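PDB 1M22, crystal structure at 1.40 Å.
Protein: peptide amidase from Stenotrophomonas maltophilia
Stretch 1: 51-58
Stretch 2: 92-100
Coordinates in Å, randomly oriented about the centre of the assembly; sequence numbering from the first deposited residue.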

# COMPACT_ATOMS: atom_id res chain seq x y z
N VAL A 51 -0.04 -2.07 -14.74
CA VAL A 51 -0.71 -3.36 -14.74
C VAL A 51 0.16 -4.45 -15.36
O VAL A 51 0.46 -4.40 -16.56
CB VAL A 51 -2.05 -3.27 -15.49
CG1 VAL A 51 -2.75 -4.61 -15.49
CG2 VAL A 51 -2.93 -2.21 -14.84
N ILE A 52 0.55 -5.43 -14.55
CA ILE A 52 1.40 -6.51 -15.01
C ILE A 52 0.62 -7.66 -15.66
O ILE A 52 1.15 -8.37 -16.51
CB ILE A 52 2.29 -7.01 -13.83
CG1 ILE A 52 3.39 -7.95 -14.35
CG2 ILE A 52 1.43 -7.69 -12.77
CD1 ILE A 52 4.42 -8.32 -13.29
N GLU A 53 -0.64 -7.83 -15.28
CA GLU A 53 -1.47 -8.88 -15.87
C GLU A 53 -2.95 -8.58 -15.71
O GLU A 53 -3.40 -8.19 -14.64
CB GLU A 53 -1.17 -10.25 -15.24
CG GLU A 53 -1.84 -11.42 -15.99
CD GLU A 53 -1.66 -12.77 -15.31
OE1 GLU A 53 -0.84 -12.89 -14.38
OE2 GLU A 53 -2.35 -13.73 -15.73
N LEU A 54 -3.70 -8.75 -16.79
CA LEU A 54 -5.14 -8.51 -16.75
C LEU A 54 -5.83 -9.81 -16.34
O LEU A 54 -5.33 -10.90 -16.61
CB LEU A 54 -5.66 -8.08 -18.12
CG LEU A 54 -5.20 -6.71 -18.63
CD1 LEU A 54 -5.65 -6.53 -20.07
CD2 LEU A 54 -5.77 -5.62 -17.74
N ASN A 55 -6.97 -9.68 -15.68
CA ASN A 55 -7.74 -10.84 -15.27
C ASN A 55 -8.61 -11.23 -16.46
O ASN A 55 -9.49 -10.47 -16.87
CB ASN A 55 -8.62 -10.51 -14.07
CG ASN A 55 -9.54 -11.65 -13.68
OD1 ASN A 55 -9.37 -12.78 -14.16
ND2 ASN A 55 -10.50 -11.37 -12.82
N PRO A 56 -8.37 -12.42 -17.04
CA PRO A 56 -9.18 -12.84 -18.19
C PRO A 56 -10.67 -12.97 -17.86
O PRO A 56 -11.51 -12.94 -18.75
CB PRO A 56 -8.55 -14.17 -18.59
CG PRO A 56 -8.05 -14.71 -17.29
CD PRO A 56 -7.43 -13.48 -16.65
N ASP A 57 -10.98 -13.11 -16.57
CA ASP A 57 -12.37 -13.25 -16.13
C ASP A 57 -12.99 -11.96 -15.61
O ASP A 57 -14.07 -12.00 -15.02
CB ASP A 57 -12.48 -14.32 -15.04
CG ASP A 57 -12.09 -15.70 -15.51
OD1 ASP A 57 -12.29 -16.00 -16.71
OD2 ASP A 57 -11.59 -16.49 -14.69
N ALA A 58 -12.34 -10.83 -15.84
CA ALA A 58 -12.86 -9.55 -15.35
C ALA A 58 -14.27 -9.26 -15.85
O ALA A 58 -15.16 -8.92 -15.07
CB ALA A 58 -11.93 -8.42 -15.74
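Stretch 2 92-100: APMATSAGS

A single hydrogen bond, from a backbone amide to a carboxylate, joins two segments that otherwise meet through packing alone: Ala95 N donates to Glu53 OE1 at 3.0 Å. The example illustrates how an extended side chain can anchor a neighbouring loop without any sheet pairing. Glu53, in a short strand, has chi1 and chi2 both t, and this reach brings its carboxylate to the backbone of stretch 2, with OE2 3.5 Å from Met94 CA.

Stretch 2 has no regular helix or strand and runs almost exactly antiparallel to stretch 1, their end-to-end directions 176° apart. Its beginning therefore lies against the end of stretch 1. There Pro93, preceded by a cis peptide bond, packs its CG 3.8 Å from Pro56 CG and 3.4 Å from Asp57 OD2. Asn55 OD1 approaches Pro93 CD at 3.4 Å while accepting a hydrogen bond from Asp57 N (2.9 Å) within the type I turn Asn55–Ala58. The CA-to-CB bond of Met94 points toward stretch 1, and Met94 SD lies 3.6 Å from Asn55 CB.

At the other end the backbones stand farther apart: the CA atoms of Ile52 and Gly99 are 8.0 Å apart, against 6.2 Å for Asn55 and Met94. Ile52 CD1 spans the wider gap, reaching within 4.1 Å of Gly99 CA in the type I' turn Ser97–Ser100.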

# COMPACT_ATOMS: atom_id res chain seq x y z
N ALA A 92 -6.58 -16.10 -8.27
CA ALA A 92 -6.87 -16.90 -9.46
C ALA A 92 -7.73 -16.06 -10.40
O ALA A 92 -8.48 -15.19 -9.96
CB ALA A 92 -7.61 -18.17 -9.06
N PRO A 93 -7.64 -16.32 -11.71
CA PRO A 93 -6.81 -17.32 -12.39
C PRO A 93 -5.49 -16.76 -12.90
O PRO A 93 -4.83 -17.36 -13.75
CB PRO A 93 -7.71 -17.77 -13.53
CG PRO A 93 -8.29 -16.46 -13.97
CD PRO A 93 -8.63 -15.75 -12.66
N MET A 94 -5.11 -15.59 -12.39
CA MET A 94 -3.87 -14.94 -12.81
C MET A 94 -2.67 -15.53 -12.08
O MET A 94 -2.81 -16.26 -11.11
CB MET A 94 -3.95 -13.45 -12.51
CG MET A 94 -5.15 -12.76 -13.13
SD MET A 94 -5.67 -11.32 -12.20
CE MET A 94 -6.82 -12.08 -11.05
N ALA A 95 -1.48 -15.20 -12.57
CA ALA A 95 -0.27 -15.67 -11.92
C ALA A 95 0.01 -14.69 -10.79
O ALA A 95 -0.55 -13.59 -10.75
CB ALA A 95 0.89 -15.67 -12.91
N THR A 96 0.85 -15.11 -9.85
CA THR A 96 1.26 -14.25 -8.74
C THR A 96 2.77 -14.42 -8.81
O THR A 96 3.33 -15.39 -8.30
CB THR A 96 0.70 -14.74 -7.40
OG1 THR A 96 -0.73 -14.64 -7.42
CG2 THR A 96 1.23 -13.87 -6.26
N SER A 97 3.43 -13.46 -9.44
CA SER A 97 4.87 -13.54 -9.67
C SER A 97 5.81 -12.70 -8.84
O SER A 97 7.03 -12.92 -8.88
CB SER A 97 5.15 -13.20 -11.14
OG SER A 97 4.93 -11.82 -11.39
N ALA A 98 5.28 -11.73 -8.09
CA ALA A 98 6.12 -10.82 -7.32
C ALA A 98 7.02 -10.08 -8.32
O ALA A 98 8.05 -9.52 -7.94
CB ALA A 98 6.97 -11.59 -6.30
N GLY A 99 6.63 -10.10 -9.59
CA GLY A 99 7.40 -9.44 -10.63
C GLY A 99 8.53 -10.27 -11.23
O GLY A 99 9.19 -9.84 -12.18
N SER A 100 8.75 -11.46 -10.68
CA SER A 100 9.83 -12.34 -11.14
C SER A 100 9.45 -13.29 -12.27
O SER A 100 8.33 -13.78 -12.34
CB SER A 100 10.35 -13.16 -9.95
OG SER A 100 11.31 -14.12 -10.37